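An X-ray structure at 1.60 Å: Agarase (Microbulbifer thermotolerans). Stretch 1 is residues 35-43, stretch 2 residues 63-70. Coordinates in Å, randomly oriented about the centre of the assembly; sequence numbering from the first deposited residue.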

# COMPACT_ATOMS: atom_id res chain seq x y z
N ALA A 35 3.05 19.65 -5.68
CA ALA A 35 4.08 18.67 -6.00
C ALA A 35 5.47 19.13 -5.58
O ALA A 35 6.17 18.39 -4.90
N ALA A 36 5.87 20.34 -5.99
CA ALA A 36 7.17 20.89 -5.59
C ALA A 36 7.00 21.67 -4.29
O ALA A 36 6.31 22.70 -4.28
N GLY A 37 7.60 21.18 -3.21
CA GLY A 37 7.61 21.91 -1.93
C GLY A 37 6.59 21.43 -0.92
O GLY A 37 6.75 21.68 0.27
N LYS A 38 5.54 20.75 -1.38
CA LYS A 38 4.53 20.20 -0.49
C LYS A 38 3.96 21.27 0.46
O LYS A 38 3.61 22.36 0.01
N SER A 39 3.85 20.97 1.75
CA SER A 39 3.29 21.90 2.73
C SER A 39 3.75 21.55 4.12
O SER A 39 4.25 20.45 4.38
N THR A 40 3.59 22.50 5.05
CA THR A 40 3.97 22.25 6.43
C THR A 40 3.21 21.03 6.97
O THR A 40 3.79 20.15 7.61
N ARG A 41 1.91 20.96 6.70
CA ARG A 41 1.09 19.85 7.20
C ARG A 41 1.56 18.52 6.61
O ARG A 41 1.62 17.51 7.32
N PHE A 42 1.90 18.51 5.33
CA PHE A 42 2.41 17.28 4.72
C PHE A 42 3.60 16.74 5.51
O PHE A 42 3.67 15.56 5.87
N TYR A 43 4.56 17.62 5.79
CA TYR A 43 5.79 17.21 6.43
C TYR A 43 5.67 16.90 7.93
O TYR A 43 6.60 16.36 8.52
N HIS A 63 10.00 9.91 -7.70
CA HIS A 63 10.27 11.32 -7.99
C HIS A 63 9.36 12.19 -7.12
O HIS A 63 8.14 11.98 -7.10
N PRO A 64 9.93 13.17 -6.39
CA PRO A 64 9.12 13.92 -5.44
C PRO A 64 7.96 14.70 -6.09
O PRO A 64 6.94 14.92 -5.46
N HIS A 65 8.13 15.13 -7.33
CA HIS A 65 7.10 15.96 -7.98
C HIS A 65 5.95 15.15 -8.58
O HIS A 65 5.10 15.71 -9.25
N TYR A 66 5.97 13.85 -8.34
CA TYR A 66 4.91 12.92 -8.78
C TYR A 66 4.01 12.49 -7.62
O TYR A 66 3.20 11.58 -7.76
N SER A 67 4.14 13.18 -6.49
CA SER A 67 3.13 13.14 -5.41
C SER A 67 2.69 14.56 -5.09
O SER A 67 3.47 15.50 -5.17
N TYR A 68 1.42 14.71 -4.72
CA TYR A 68 0.89 16.00 -4.27
C TYR A 68 -0.42 15.74 -3.54
O TYR A 68 -1.00 14.66 -3.65
N VAL A 69 -0.84 16.73 -2.78
CA VAL A 69 -2.10 16.65 -2.03
C VAL A 69 -2.97 17.81 -2.49
O VAL A 69 -2.56 18.98 -2.42
N SER A 70 -4.17 17.49 -2.95
CA SER A 70 -5.13 18.50 -3.39
C SER A 70 -6.55 17.96 -3.46
O SER A 70 -6.77 16.79 -3.74

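A35 lies nearest the second stretch, its CA 4.5 Å from the CA of Y68, and with its CA-to-CB bond sideways the methyl lies along the opposing backbone: A35 CB is 3.4 Å from H65 O and 4.2 Å from Y68 CB. Its alpha carbon makes a CA-H...O contact, A35 CA to S67 O at 3.3 Å with 155° at the hydrogen. Y68 (chi1 60°, p) begins sideways, but the end of its side chain leads away. At A36 the methyl sits over one face of the H65 imidazole, CB 4.2 Å from the ring centroid and 24° off its normal, a CH-pi contact; H65 has chi1 m. G37 makes no contact.

K38 supplies the polar centre. Its CA-to-CB bond points sideways, yet the m, m, t, m chain carries the ammonium inward. K38 NZ donates to S67 O at 3.0 Å, and weakly to S67 OG (3.1 Å; S67 chi1 p) and P64 O (2.8 Å). A bond from K38 NZ to A35 O (2.9 Å) ties the same group back to its own stretch.

S39 stays out of reach but caps the following helix, F42 N donating to S39 OG at 3.1 Å and 165°. F42 (chi1 t) points toward stretch 2, where its CD1 meets V69 CG2 (V69 chi1 t) at 4.1 Å, an oblique apolar contact.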

# COMPACT_ATOMS: atom_id res chain seq x y z
CB ALA A 35 4.06 18.37 -7.47
CB ALA A 36 7.71 21.80 -6.70
CB LYS A 38 5.08 18.96 0.24
CG LYS A 38 5.50 17.82 -0.68
CD LYS A 38 4.31 17.27 -1.47
CE LYS A 38 4.64 15.95 -2.14
NZ LYS A 38 5.64 16.10 -3.25
CB SER A 39 1.77 21.89 2.66
OG SER A 39 1.25 20.77 3.36
CB THR A 40 3.71 23.48 7.30
OG1 THR A 40 4.39 24.60 6.71
CG2 THR A 40 4.21 23.26 8.69
CB ARG A 41 -0.38 20.07 6.89
CG ARG A 41 -1.28 18.92 7.32
CD ARG A 41 -2.15 19.28 8.51
NE ARG A 41 -3.13 20.28 8.09
CZ ARG A 41 -4.41 20.04 7.79
NH1 ARG A 41 -4.92 18.82 7.88
NH2 ARG A 41 -5.18 21.06 7.42
CB PHE A 42 2.80 17.52 3.27
CG PHE A 42 3.43 16.33 2.60
CD1 PHE A 42 2.63 15.36 2.02
CD2 PHE A 42 4.81 16.18 2.55
CE1 PHE A 42 3.21 14.25 1.40
CE2 PHE A 42 5.40 15.08 1.93
CZ PHE A 42 4.58 14.12 1.36
CB TYR A 43 6.90 18.25 6.17
CG TYR A 43 7.38 18.33 4.73
CD1 TYR A 43 7.91 17.22 4.08
CD2 TYR A 43 7.37 19.54 4.02
CE1 TYR A 43 8.37 17.28 2.77
CE2 TYR A 43 7.84 19.60 2.72
CZ TYR A 43 8.35 18.47 2.10
OH TYR A 43 8.82 18.51 0.80
CB HIS A 63 10.02 11.53 -9.47
CG HIS A 63 10.45 12.87 -10.01
ND1 HIS A 63 10.05 14.07 -9.46
CD2 HIS A 63 11.16 13.18 -11.12
CE1 HIS A 63 10.53 15.06 -10.19
NE2 HIS A 63 11.21 14.55 -11.20
CB PRO A 64 10.14 14.82 -4.72
CG PRO A 64 11.28 14.91 -5.65
CD PRO A 64 11.34 13.60 -6.37
CB HIS A 65 7.71 16.88 -9.02
CG HIS A 65 8.79 17.75 -8.47
ND1 HIS A 65 9.72 18.38 -9.26
CD2 HIS A 65 9.09 18.08 -7.20
CE1 HIS A 65 10.56 19.06 -8.50
NE2 HIS A 65 10.20 18.89 -7.24
CB TYR A 66 5.51 11.75 -9.58
CG TYR A 66 6.04 12.22 -10.90
CD1 TYR A 66 7.18 13.01 -10.97
CD2 TYR A 66 5.35 11.97 -12.09
CE1 TYR A 66 7.65 13.49 -12.18
CE2 TYR A 66 5.81 12.47 -13.30
CZ TYR A 66 6.97 13.22 -13.33
OH TYR A 66 7.41 13.73 -14.56
CB SER A 67 3.71 12.46 -4.17
OG SER A 67 4.87 13.12 -3.69
CB TYR A 68 0.68 16.99 -5.45
CG TYR A 68 -0.28 16.54 -6.51
CD1 TYR A 68 0.15 15.75 -7.58
CD2 TYR A 68 -1.61 16.90 -6.45
CE1 TYR A 68 -0.74 15.35 -8.57
CE2 TYR A 68 -2.49 16.51 -7.45
CZ TYR A 68 -2.05 15.73 -8.49
OH TYR A 68 -2.95 15.32 -9.47
CB VAL A 69 -1.89 16.67 -0.50
CG1 VAL A 69 -3.22 16.43 0.20
CG2 VAL A 69 -0.89 15.60 -0.08
CB SER A 70 -4.74 19.05 -4.76
OG SER A 70 -5.51 20.22 -5.05